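Local coordinates for ribokinase RBSK (Mycobacterium tuberculosis, PDB 3GO6) that phosphorylates D-ribose with ATP as a PfkB-family sugar kinase, probably at the 5-hydroxyl and with magnesium as the metal that accompanies the nucleotide, at the interface of chains A and B. Numbering follows the deposited sequence. Chains: chain A/B, Ribokinase RBSK.

Contact 1: the interface of chains A and B. Residues chain A 39, 121-123; chain B 41-44.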
ATOM      1  N   LEU A  39     -11.923  -5.144   6.992  1.00 24.56           N
ATOM      2  CA  LEU A  39     -10.671  -5.702   6.466  1.00 25.35           C
ATOM      3  C   LEU A  39     -10.955  -6.607   5.263  1.00 26.16           C
ATOM      4  O   LEU A  39     -11.908  -7.407   5.295  1.00 25.94           O
ATOM      5  CB  LEU A  39      -9.917  -6.485   7.551  1.00 25.22           C
ATOM      6  CG  LEU A  39      -9.546  -5.716   8.821  1.00 24.44           C
ATOM      7  CD1 LEU A  39      -9.059  -6.669   9.907  1.00 25.94           C
ATOM      8  CD2 LEU A  39      -8.476  -4.628   8.553  1.00 25.03           C
ATOM      9  N   GLU A 121      -9.775  -1.757  14.796  1.00 20.51           N
ATOM     10  CA  GLU A 121      -8.823  -2.858  14.696  1.00 21.02           C
ATOM     11  C   GLU A 121      -7.908  -2.627  13.485  1.00 20.05           C
ATOM     12  O   GLU A 121      -8.275  -1.904  12.573  1.00 20.45           O
ATOM     13  CB  GLU A 121      -9.548  -4.202  14.569  1.00 21.26           C
ATOM     14  CG  GLU A 121      -8.623  -5.436  14.507  1.00 25.75           C
ATOM     15  CD  GLU A 121      -7.735  -5.610  15.753  1.00 29.77           C
ATOM     16  OE1 GLU A 121      -8.115  -6.439  16.623  1.00 33.34           O
ATOM     17  OE2 GLU A 121      -6.677  -4.930  15.881  1.00 28.27           O
ATOM     18  N   ASN A 122      -6.726  -3.238  13.493  1.00 18.68           N
ATOM     19  CA  ASN A 122      -5.733  -3.009  12.431  1.00 18.39           C
ATOM     20  C   ASN A 122      -5.018  -4.302  12.044  1.00 17.69           C
ATOM     21  O   ASN A 122      -4.947  -5.237  12.851  1.00 17.92           O
ATOM     22  CB  ASN A 122      -4.720  -1.935  12.871  1.00 17.58           C
ATOM     23  CG  ASN A 122      -3.660  -2.472  13.847  1.00 20.02           C
ATOM     24  OD1 ASN A 122      -2.611  -2.960  13.421  1.00 21.24           O
ATOM     25  ND2 ASN A 122      -3.924  -2.366  15.151  1.00 17.14           N
ATOM     26  N   THR A 123      -4.528  -4.360  10.808  1.00 16.85           N
ATOM     27  CA  THR A 123      -3.593  -5.401  10.379  1.00 16.74           C
ATOM     28  C   THR A 123      -2.345  -4.711   9.863  1.00 16.23           C
ATOM     29  O   THR A 123      -2.416  -3.564   9.380  1.00 15.42           O
ATOM     30  CB  THR A 123      -4.128  -6.315   9.236  1.00 17.33           C
ATOM     31  OG1 THR A 123      -4.332  -5.560   8.025  1.00 18.48           O
ATOM     32  CG2 THR A 123      -5.444  -7.031   9.639  1.00 18.35           C
TER
ATOM     33  N   ARG B  41      -3.908 -11.407  10.227  1.00 24.94           N
ATOM     34  CA  ARG B  41      -5.159 -11.415  10.964  1.00 25.53           C
ATOM     35  C   ARG B  41      -5.272 -10.111  11.761  1.00 24.89           C
ATOM     36  O   ARG B  41      -4.275  -9.395  11.916  1.00 23.54           O
ATOM     37  CB  ARG B  41      -5.171 -12.634  11.877  1.00 26.27           C
ATOM     38  CG  ARG B  41      -5.323 -13.933  11.107  1.00 29.81           C
ATOM     39  CD  ARG B  41      -5.015 -15.125  11.976  1.00 35.91           C
ATOM     40  NE  ARG B  41      -3.575 -15.304  12.109  1.00 41.73           N
ATOM     41  CZ  ARG B  41      -2.985 -16.431  12.505  1.00 44.96           C
ATOM     42  NH1 ARG B  41      -3.718 -17.503  12.803  1.00 46.62           N
ATOM     43  NH2 ARG B  41      -1.659 -16.488  12.592  1.00 44.84           N
ATOM     44  N   PRO B  42      -6.486  -9.780  12.254  1.00 24.47           N
ATOM     45  CA  PRO B  42      -6.641  -8.583  13.085  1.00 23.89           C
ATOM     46  C   PRO B  42      -5.624  -8.567  14.221  1.00 23.52           C
ATOM     47  O   PRO B  42      -5.445  -9.578  14.900  1.00 23.02           O
ATOM     48  CB  PRO B  42      -8.083  -8.720  13.610  1.00 24.64           C
ATOM     49  CG  PRO B  42      -8.780  -9.475  12.520  1.00 24.39           C
ATOM     50  CD  PRO B  42      -7.772 -10.473  12.045  1.00 24.72           C
ATOM     51  N   GLY B  43      -4.923  -7.446  14.395  1.00 22.44           N
ATOM     52  CA  GLY B  43      -3.955  -7.303  15.472  1.00 21.83           C
ATOM     53  C   GLY B  43      -2.604  -7.956  15.230  1.00 21.62           C
ATOM     54  O   GLY B  43      -1.719  -7.892  16.077  1.00 22.63           O
ATOM     55  N   GLU B  44      -2.438  -8.582  14.074  1.00 21.39           N
ATOM     56  CA  GLU B  44      -1.223  -9.331  13.735  1.00 21.53           C
ATOM     57  C   GLU B  44      -0.338  -8.532  12.747  1.00 20.25           C
ATOM     58  O   GLU B  44      -0.837  -7.744  11.927  1.00 19.51           O
ATOM     59  CB  GLU B  44      -1.613 -10.710  13.147  1.00 21.75           C
ATOM     60  CG  GLU B  44      -0.497 -11.539  12.456  1.00 23.95           C
ATOM     61  CD  GLU B  44      -0.955 -12.900  11.868  1.00 24.38           C
ATOM     62  OE1 GLU B  44      -1.943 -12.958  11.109  1.00 27.04           O
ATOM     63  OE2 GLU B  44      -0.289 -13.930  12.149  1.00 30.13           O
TER
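B:Gly43 donates its amide hydrogen to the backbone carbonyl O of A:Asn122, where strand 122-127 of chain A begins; the N to O distance is 2.7 Å. The bond is straight at its hydrogen (166°) and meets the carbonyl almost head-on. It joins the B:Arg41-B:Glu44 turn of one ribokinase subunit to the strand of the other, as part of the homodimer interface. B:Gly43 itself turns with a positive phi of 79°. Apolar contact centres on B:Pro42. Its CB packs on the methylene CG of A:Glu121 at 3.4 Å, the two side chains crossing at about a right angle, while its CG meets the methyl CD1 of A:Leu39 at 3.8 Å. The CG2 methyl of A:Thr123 sits near the B:Arg41 carbonyl O. Polar bonds within each subunit set up these surfaces. In chain A, a bend at chi2 (60°) brings the A:Glu121 carboxylate over its own backbone, where OE2 accepts a hydrogen bond from the amide N of A:Asn122 at 2.9 Å through its anti lone pair. OE2 also comes to 3.4 Å from B:Gly43 N, whose hydrogen points at the A:Asn122 carbonyl. Within chain B, a salt bridge braces the turn: B:Arg41 grips B:Glu44 side-on, NE to OE1 and NH2 to OE2. Both oxygens lie near the guanidinium plane, but the carboxylate is tilted against it. B:Glu44 OE1 also accepts a hydrogen bond from the backbone N of B:Arg41, at 2.7 Å and through its anti lone pair.

Contact 2: the interface of chains A and B. Residues chain A 123-126; chain B 40, 44-46.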
ATOM      1  N   THR A 123      -4.528  -4.360  10.808  1.00 16.85           N
ATOM      2  CA  THR A 123      -3.593  -5.401  10.379  1.00 16.74           C
ATOM      3  C   THR A 123      -2.345  -4.711   9.863  1.00 16.23           C
ATOM      4  O   THR A 123      -2.416  -3.564   9.380  1.00 15.42           O
ATOM      5  CB  THR A 123      -4.128  -6.315   9.236  1.00 17.33           C
ATOM      6  OG1 THR A 123      -4.332  -5.560   8.025  1.00 18.48           O
ATOM      7  CG2 THR A 123      -5.444  -7.031   9.639  1.00 18.35           C
ATOM      8  N   VAL A 124      -1.214  -5.404   9.960  1.00 14.89           N
ATOM      9  CA  VAL A 124       0.059  -4.827   9.498  1.00 14.26           C
ATOM     10  C   VAL A 124       0.772  -5.852   8.616  1.00 13.98           C
ATOM     11  O   VAL A 124       0.904  -7.025   9.005  1.00 13.08           O
ATOM     12  CB  VAL A 124       0.951  -4.406  10.696  1.00 13.68           C
ATOM     13  CG1 VAL A 124       2.375  -3.951  10.239  1.00 15.25           C
ATOM     14  CG2 VAL A 124       0.293  -3.301  11.512  1.00 13.76           C
ATOM     15  N   LEU A 125       1.220  -5.409   7.437  1.00 13.27           N
ATOM     16  CA  LEU A 125       1.985  -6.233   6.519  1.00 13.48           C
ATOM     17  C   LEU A 125       3.264  -5.481   6.155  1.00 14.34           C
ATOM     18  O   LEU A 125       3.192  -4.328   5.701  1.00 13.68           O
ATOM     19  CB  LEU A 125       1.182  -6.469   5.229  1.00 14.11           C
ATOM     20  CG  LEU A 125       1.870  -7.166   4.060  1.00 13.91           C
ATOM     21  CD1 LEU A 125       2.280  -8.568   4.428  1.00 13.92           C
ATOM     22  CD2 LEU A 125       0.974  -7.175   2.802  1.00 15.67           C
ATOM     23  N   VAL A 126       4.415  -6.142   6.292  1.00 13.26           N
ATOM     24  CA  VAL A 126       5.713  -5.447   6.188  1.00 13.97           C
ATOM     25  C   VAL A 126       6.584  -6.110   5.133  1.00 13.60           C
ATOM     26  O   VAL A 126       6.779  -7.327   5.159  1.00 12.84           O
ATOM     27  CB  VAL A 126       6.495  -5.477   7.531  1.00 13.62           C
ATOM     28  CG1 VAL A 126       7.846  -4.751   7.390  1.00 14.46           C
ATOM     29  CG2 VAL A 126       5.659  -4.863   8.676  1.00 16.02           C
TER
ATOM     30  N   PRO B  40      -2.430 -10.981   7.023  1.00 25.13           N
ATOM     31  CA  PRO B  40      -2.378 -10.790   8.474  1.00 24.97           C
ATOM     32  C   PRO B  40      -3.784 -10.823   9.050  1.00 24.77           C
ATOM     33  O   PRO B  40      -4.724 -10.339   8.421  1.00 24.56           O
ATOM     34  CB  PRO B  40      -1.800  -9.382   8.625  1.00 24.41           C
ATOM     35  CG  PRO B  40      -2.136  -8.703   7.317  1.00 24.73           C
ATOM     36  CD  PRO B  40      -1.985  -9.777   6.294  1.00 25.48           C
ATOM     37  N   GLU B  44      -2.438  -8.582  14.074  1.00 21.39           N
ATOM     38  CA  GLU B  44      -1.223  -9.331  13.735  1.00 21.53           C
ATOM     39  C   GLU B  44      -0.338  -8.532  12.747  1.00 20.25           C
ATOM     40  O   GLU B  44      -0.837  -7.744  11.927  1.00 19.51           O
ATOM     41  CB  GLU B  44      -1.613 -10.710  13.147  1.00 21.75           C
ATOM     42  CG  GLU B  44      -0.497 -11.539  12.456  1.00 23.95           C
ATOM     43  CD  GLU B  44      -0.955 -12.900  11.868  1.00 24.38           C
ATOM     44  OE1 GLU B  44      -1.943 -12.958  11.109  1.00 27.04           O
ATOM     45  OE2 GLU B  44      -0.289 -13.930  12.149  1.00 30.13           O
ATOM     46  N   THR B  45       0.970  -8.764  12.849  1.00 18.80           N
ATOM     47  CA  THR B  45       1.965  -8.302  11.890  1.00 17.67           C
ATOM     48  C   THR B  45       2.534  -9.500  11.161  1.00 17.19           C
ATOM     49  O   THR B  45       3.012 -10.459  11.789  1.00 17.23           O
ATOM     50  CB  THR B  45       3.118  -7.576  12.604  1.00 17.83           C
ATOM     51  OG1 THR B  45       2.597  -6.459  13.325  1.00 16.83           O
ATOM     52  CG2 THR B  45       4.190  -7.072  11.582  1.00 18.71           C
ATOM     53  N   VAL B  46       2.519  -9.418   9.838  1.00 16.11           N
ATOM     54  CA  VAL B  46       3.053 -10.452   8.975  1.00 17.30           C
ATOM     55  C   VAL B  46       4.192  -9.837   8.134  1.00 16.48           C
ATOM     56  O   VAL B  46       4.096  -8.673   7.727  1.00 15.12           O
ATOM     57  CB  VAL B  46       1.876 -11.014   8.100  1.00 17.98           C
ATOM     58  CG1 VAL B  46       2.317 -11.555   6.764  1.00 19.99           C
ATOM     59  CG2 VAL B  46       1.092 -12.059   8.900  1.00 19.18           C
TER
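The backbone amide N of A:Val126 donates to the carbonyl O of B:Val46 at 2.9 Å, the shortest of the hydrogen bonds that splice a strand of each subunit into one sheet. Strand 122-127 of chain A and strand 45-47 of chain B run parallel here. A:Val124 uses both its backbone groups: its N donates to B:Glu44 O at 3.1 Å, and its O accepts from B:Val46 N at 3.0 Å. In this last bond the donor is tilted 23° from the carbonyl plane. Side chains alternate on the two sides of the ladder. On one, A:Val124 and B:Thr45 lie side by side and point the same way. In B:Thr45 a chi1 of -59° sets OG1 opposite the carbonyl carbon and turns the CG2 methyl away from the backbone N, toward chain A, where it reaches both A:Val124 CG1 and A:Val126 CG2. On the other, A:Leu125 crosses B:Val46, with CD1 against CG1 at 3.8 Å. B:Pro40 also packs on this strand, at about a right angle to A:Thr123. Its ring carbon CG rests on A:Thr123 CB at 3.7 Å, and its CB lies 3.6 Å from the carbonyl O of A:Val124.

Contact 3: the interface of chains A and B. Residues chain A 111, 113, 125, 127; chain B 34, 36, 48, 115.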
ATOM      1  N   THR A 111       8.862  -1.052   3.766  1.00 12.33           N
ATOM      2  CA  THR A 111       7.527  -0.523   3.469  1.00 13.65           C
ATOM      3  C   THR A 111       6.533  -1.325   4.295  1.00 12.90           C
ATOM      4  O   THR A 111       6.616  -2.559   4.314  1.00 13.11           O
ATOM      5  CB  THR A 111       7.144  -0.705   1.955  1.00 13.53           C
ATOM      6  OG1 THR A 111       8.095  -0.035   1.109  1.00 17.81           O
ATOM      7  CG2 THR A 111       5.719  -0.134   1.659  1.00 15.89           C
ATOM      8  N   ILE A 113       2.199  -1.892   5.179  1.00 11.09           N
ATOM      9  CA  ILE A 113       0.801  -1.582   4.880  1.00 12.03           C
ATOM     10  C   ILE A 113       0.017  -1.764   6.178  1.00 12.38           C
ATOM     11  O   ILE A 113       0.034  -2.850   6.771  1.00 12.59           O
ATOM     12  CB  ILE A 113       0.184  -2.549   3.807  1.00 11.94           C
ATOM     13  CG1 ILE A 113       1.051  -2.616   2.543  1.00 12.78           C
ATOM     14  CG2 ILE A 113      -1.284  -2.150   3.467  1.00 12.75           C
ATOM     15  CD1 ILE A 113       1.331  -1.246   1.906  1.00 11.64           C
ATOM     16  N   LEU A 125       1.220  -5.409   7.437  1.00 13.27           N
ATOM     17  CA  LEU A 125       1.985  -6.233   6.519  1.00 13.48           C
ATOM     18  C   LEU A 125       3.264  -5.481   6.155  1.00 14.34           C
ATOM     19  O   LEU A 125       3.192  -4.328   5.701  1.00 13.68           O
ATOM     20  CB  LEU A 125       1.182  -6.469   5.229  1.00 14.11           C
ATOM     21  CG  LEU A 125       1.870  -7.166   4.060  1.00 13.91           C
ATOM     22  CD1 LEU A 125       2.280  -8.568   4.428  1.00 13.92           C
ATOM     23  CD2 LEU A 125       0.974  -7.175   2.802  1.00 15.67           C
ATOM     24  N   ALA A 127       7.102  -5.314   4.203  1.00 13.12           N
ATOM     25  CA  ALA A 127       8.169  -5.788   3.334  1.00 12.84           C
ATOM     26  C   ALA A 127       9.408  -5.124   3.934  1.00 13.17           C
ATOM     27  O   ALA A 127       9.599  -3.908   3.785  1.00 12.43           O
ATOM     28  CB  ALA A 127       7.928  -5.328   1.920  1.00 13.30           C
TER
ATOM     29  N   PHE B  34       2.723  -7.732  -2.987  1.00 16.07           N
ATOM     30  CA  PHE B  34       3.363  -8.399  -1.855  1.00 16.66           C
ATOM     31  C   PHE B  34       3.097  -9.903  -1.970  1.00 17.98           C
ATOM     32  O   PHE B  34       1.942 -10.315  -2.161  1.00 18.18           O
ATOM     33  CB  PHE B  34       2.743  -7.925  -0.525  1.00 16.27           C
ATOM     34  CG  PHE B  34       3.047  -6.483  -0.157  1.00 15.70           C
ATOM     35  CD1 PHE B  34       4.051  -6.186   0.761  1.00 13.19           C
ATOM     36  CD2 PHE B  34       2.289  -5.434  -0.689  1.00 14.30           C
ATOM     37  CE1 PHE B  34       4.322  -4.852   1.134  1.00 13.39           C
ATOM     38  CE2 PHE B  34       2.555  -4.094  -0.337  1.00 13.32           C
ATOM     39  CZ  PHE B  34       3.569  -3.805   0.584  1.00 12.92           C
ATOM     40  N   VAL B  36       2.979 -13.243   0.225  1.00 20.87           N
ATOM     41  CA  VAL B  36       2.925 -13.660   1.636  1.00 22.20           C
ATOM     42  C   VAL B  36       2.471 -15.125   1.759  1.00 23.59           C
ATOM     43  O   VAL B  36       1.967 -15.706   0.799  1.00 23.79           O
ATOM     44  CB  VAL B  36       1.927 -12.812   2.481  1.00 22.30           C
ATOM     45  CG1 VAL B  36       2.200 -11.304   2.347  1.00 22.21           C
ATOM     46  CG2 VAL B  36       0.488 -13.123   2.098  1.00 21.99           C
ATOM     47  N   ALA B  48       6.163  -9.955   4.521  1.00 15.70           N
ATOM     48  CA  ALA B  48       6.085 -10.406   3.124  1.00 15.95           C
ATOM     49  C   ALA B  48       7.415 -11.008   2.686  1.00 16.27           C
ATOM     50  O   ALA B  48       8.476 -10.543   3.117  1.00 16.18           O
ATOM     51  CB  ALA B  48       5.709  -9.227   2.186  1.00 15.95           C
ATOM     52  N   VAL B 115      -1.994  -8.422  -2.672  1.00 18.47           N
ATOM     53  CA  VAL B 115      -1.368  -9.427  -1.837  1.00 18.86           C
ATOM     54  C   VAL B 115      -1.659 -10.798  -2.426  1.00 20.22           C
ATOM     55  O   VAL B 115      -2.827 -11.171  -2.608  1.00 19.45           O
ATOM     56  CB  VAL B 115      -1.886  -9.372  -0.397  1.00 18.81           C
ATOM     57  CG1 VAL B 115      -1.177 -10.437   0.449  1.00 19.27           C
ATOM     58  CG2 VAL B 115      -1.685  -7.971   0.208  1.00 18.22           C
TER
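A:Leu125 lies over one face of the B:Phe34 ring, its CD2 methyl 3.6 Å above the ring plane and displaced toward the rim near CG. The two side chains run antiparallel, A:Leu125 toward chain B and B:Phe34 toward chain A. With CG swung away from the backbone nitrogen (chi1 172°), A:Leu125 extends off its strand and divides its methyls between partners. CD2 also meets the CG2 methyl of B:Val115 at 3.8 Å, these two side chains reaching toward each other tip to tip. CD1 presses on B:Val36 CG1 at 3.4 Å, a close methyl-methyl contact, as the two cross at a slant. The far end of the ring is held by A:Ile113, whose CG1 lies 3.4 Å from B:Phe34 CZ; its CD1 also touches CZ and CE2. In A:Ile113, CG1 lies opposite the carbonyl carbon (chi1 -53°), and a chi2 of -55° folds CD1 back onto the ring end. A:Ala127 adds its CB at 3.7 Å from B:Phe34 CE1. Within chain B, the CB of B:Ala48 lies in the ring plane at its edge. With A:Leu125, A:Ile113 and A:Ala127 against it, the ring is probably restricted in its rotation. In the fold, A:Ile113 comes from strand 110-116 and A:Leu125 and A:Ala127 from strand 122-127, facing B:Phe34 on strand 29-35 and B:Val115 on strand 110-116 of the partner within the ribokinase homodimer interface.

Contact 4: the interface of chains A and B. Residues chain A 34, 48, 51; chain B 108-109, 111, 127-128.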
ATOM      1  N   PHE A  34      -4.275   2.715   5.418  1.00 15.36           N
ATOM      2  CA  PHE A  34      -5.536   2.713   4.685  1.00 15.95           C
ATOM      3  C   PHE A  34      -6.672   2.553   5.689  1.00 17.63           C
ATOM      4  O   PHE A  34      -6.618   1.681   6.574  1.00 17.99           O
ATOM      5  CB  PHE A  34      -5.622   1.517   3.732  1.00 15.21           C
ATOM      6  CG  PHE A  34      -4.612   1.528   2.598  1.00 15.08           C
ATOM      7  CD1 PHE A  34      -5.013   1.855   1.309  1.00 14.59           C
ATOM      8  CD2 PHE A  34      -3.290   1.148   2.813  1.00 13.49           C
ATOM      9  CE1 PHE A  34      -4.104   1.839   0.227  1.00 14.95           C
ATOM     10  CE2 PHE A  34      -2.361   1.131   1.749  1.00 12.77           C
ATOM     11  CZ  PHE A  34      -2.765   1.480   0.459  1.00 14.14           C
ATOM     12  N   ALA A  48     -10.454   1.595  -0.337  1.00 26.66           N
ATOM     13  CA  ALA A  48     -10.165   2.303   0.916  1.00 25.80           C
ATOM     14  C   ALA A  48     -10.799   3.676   0.942  1.00 25.61           C
ATOM     15  O   ALA A  48     -10.922   4.332  -0.095  1.00 25.59           O
ATOM     16  CB  ALA A  48      -8.672   2.440   1.136  1.00 25.43           C
ATOM     17  N   LEU A  51      -5.952   7.161   2.507  1.00 19.65           N
ATOM     18  CA  LEU A  51      -4.593   6.626   2.485  1.00 18.58           C
ATOM     19  C   LEU A  51      -3.653   7.732   2.949  1.00 17.93           C
ATOM     20  O   LEU A  51      -3.721   8.870   2.458  1.00 17.49           O
ATOM     21  CB  LEU A  51      -4.205   6.154   1.071  1.00 18.28           C
ATOM     22  CG  LEU A  51      -2.699   5.917   0.802  1.00 18.97           C
ATOM     23  CD1 LEU A  51      -2.149   4.806   1.722  1.00 16.90           C
ATOM     24  CD2 LEU A  51      -2.415   5.589  -0.653  1.00 18.74           C
TER
ATOM     25  N   PRO B 108      -0.297  11.167  -1.525  1.00 23.75           N
ATOM     26  CA  PRO B 108       0.102   9.952  -2.232  1.00 22.27           C
ATOM     27  C   PRO B 108      -0.474   9.880  -3.644  1.00 21.58           C
ATOM     28  O   PRO B 108      -1.559  10.416  -3.922  1.00 20.02           O
ATOM     29  CB  PRO B 108      -0.496   8.821  -1.371  1.00 22.47           C
ATOM     30  CG  PRO B 108      -0.786   9.445  -0.038  1.00 23.33           C
ATOM     31  CD  PRO B 108      -1.151  10.873  -0.359  1.00 23.43           C
ATOM     32  N   SER B 109       0.265   9.201  -4.521  1.00 20.27           N
ATOM     33  CA  SER B 109      -0.256   8.817  -5.814  1.00 19.79           C
ATOM     34  C   SER B 109      -1.361   7.778  -5.584  1.00 18.35           C
ATOM     35  O   SER B 109      -1.387   7.148  -4.538  1.00 17.63           O
ATOM     36  CB  SER B 109       0.886   8.197  -6.639  1.00 20.27           C
ATOM     37  OG  SER B 109       1.748   9.209  -7.161  1.00 22.12           O
ATOM     38  N   THR B 111      -2.767   4.282  -5.412  1.00 16.21           N
ATOM     39  CA  THR B 111      -2.029   3.116  -4.954  1.00 17.56           C
ATOM     40  C   THR B 111      -2.952   1.901  -4.906  1.00 17.92           C
ATOM     41  O   THR B 111      -4.085   1.994  -4.411  1.00 18.62           O
ATOM     42  CB  THR B 111      -1.406   3.387  -3.547  1.00 18.25           C
ATOM     43  OG1 THR B 111      -0.590   4.575  -3.612  1.00 20.01           O
ATOM     44  CG2 THR B 111      -0.555   2.204  -3.060  1.00 18.22           C
ATOM     45  N   ALA B 127      -6.570   2.660  -3.097  1.00 17.60           N
ATOM     46  CA  ALA B 127      -6.924   4.030  -2.730  1.00 17.89           C
ATOM     47  C   ALA B 127      -6.785   4.909  -3.969  1.00 17.69           C
ATOM     48  O   ALA B 127      -5.795   4.786  -4.707  1.00 17.89           O
ATOM     49  CB  ALA B 127      -6.032   4.543  -1.630  1.00 17.40           C
ATOM     50  N   PRO B 128      -7.764   5.794  -4.208  1.00 17.99           N
ATOM     51  CA  PRO B 128      -7.671   6.721  -5.355  1.00 17.95           C
ATOM     52  C   PRO B 128      -6.487   7.672  -5.272  1.00 17.42           C
ATOM     53  O   PRO B 128      -5.955   8.042  -6.299  1.00 16.29           O
ATOM     54  CB  PRO B 128      -8.993   7.507  -5.308  1.00 17.57           C
ATOM     55  CG  PRO B 128      -9.527   7.292  -3.907  1.00 20.53           C
ATOM     56  CD  PRO B 128      -9.039   5.933  -3.473  1.00 18.39           C
TER
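A:Leu51, on strand 50-56, packs against B:Ala127, B:Thr111 and B:Pro108 of the partner in the dimer interface of this PfkB-family ribokinase. Starting at its root, A:Leu51 CB touches the CB methyl of B:Ala127 at 3.6 Å. That methyl is shared with A:Phe34, whose CE1 lies 3.8 Å from B:Ala127 CB. From CB the leucine continues with CG opposite the backbone N (chi1 164°), and CG passes B:Pro108 CG at 4.1 Å. Leucine and proline lie flank to flank, each pointing back toward the other's subunit. At the fork the two methyls part. CD1 turns back into its own subunit and sits over the centre of the A:Phe34 ring, 3.6 Å above its plane. CD2 goes across to chain B, where it lies 3.8 Å from B:Pro108 CB and equally far from B:Thr111 CB. The leucine crosses the threonine at about a right angle, and CD2 also lies beside the hydroxyl oxygen OG1 of B:Thr111. That hydroxyl is anchored within chain B: OG1 donates to the carbonyl O of B:Ser109 at 2.8 Å, coming in well off the carbonyl plane, by 42°. The bond probably fixes the threonine rotamer, in which OG1 lies opposite the carbonyl carbon (chi1 -56°). Beside the leucine, the carbonyl O of A:Ala48 faces B:Pro128 CD more loosely.

Contacts 1, 2 and 3 follow strand 122-127 of chain A along chain B. Contacts 1 and 2 share A:Thr123 and B:Glu44, their C-alpha centres about 7 Å apart; contacts 2 and 3 share A:Leu125, with C-alpha centres about 8 Å apart. The C-alpha centre of contact 4 is about 16 Å from that of contact 3, and the chain roles are reversed, A:Phe34 and B:Ala127 replacing B:Phe34 and A:Ala127, as the homodimer's two-fold symmetry requires. A:Val124 and A:Val126 of contact 2 also line the ribose pocket, and its centre is about 11 Å from A:Asp248, the probable catalytic base, so dimerisation may help shape the active site.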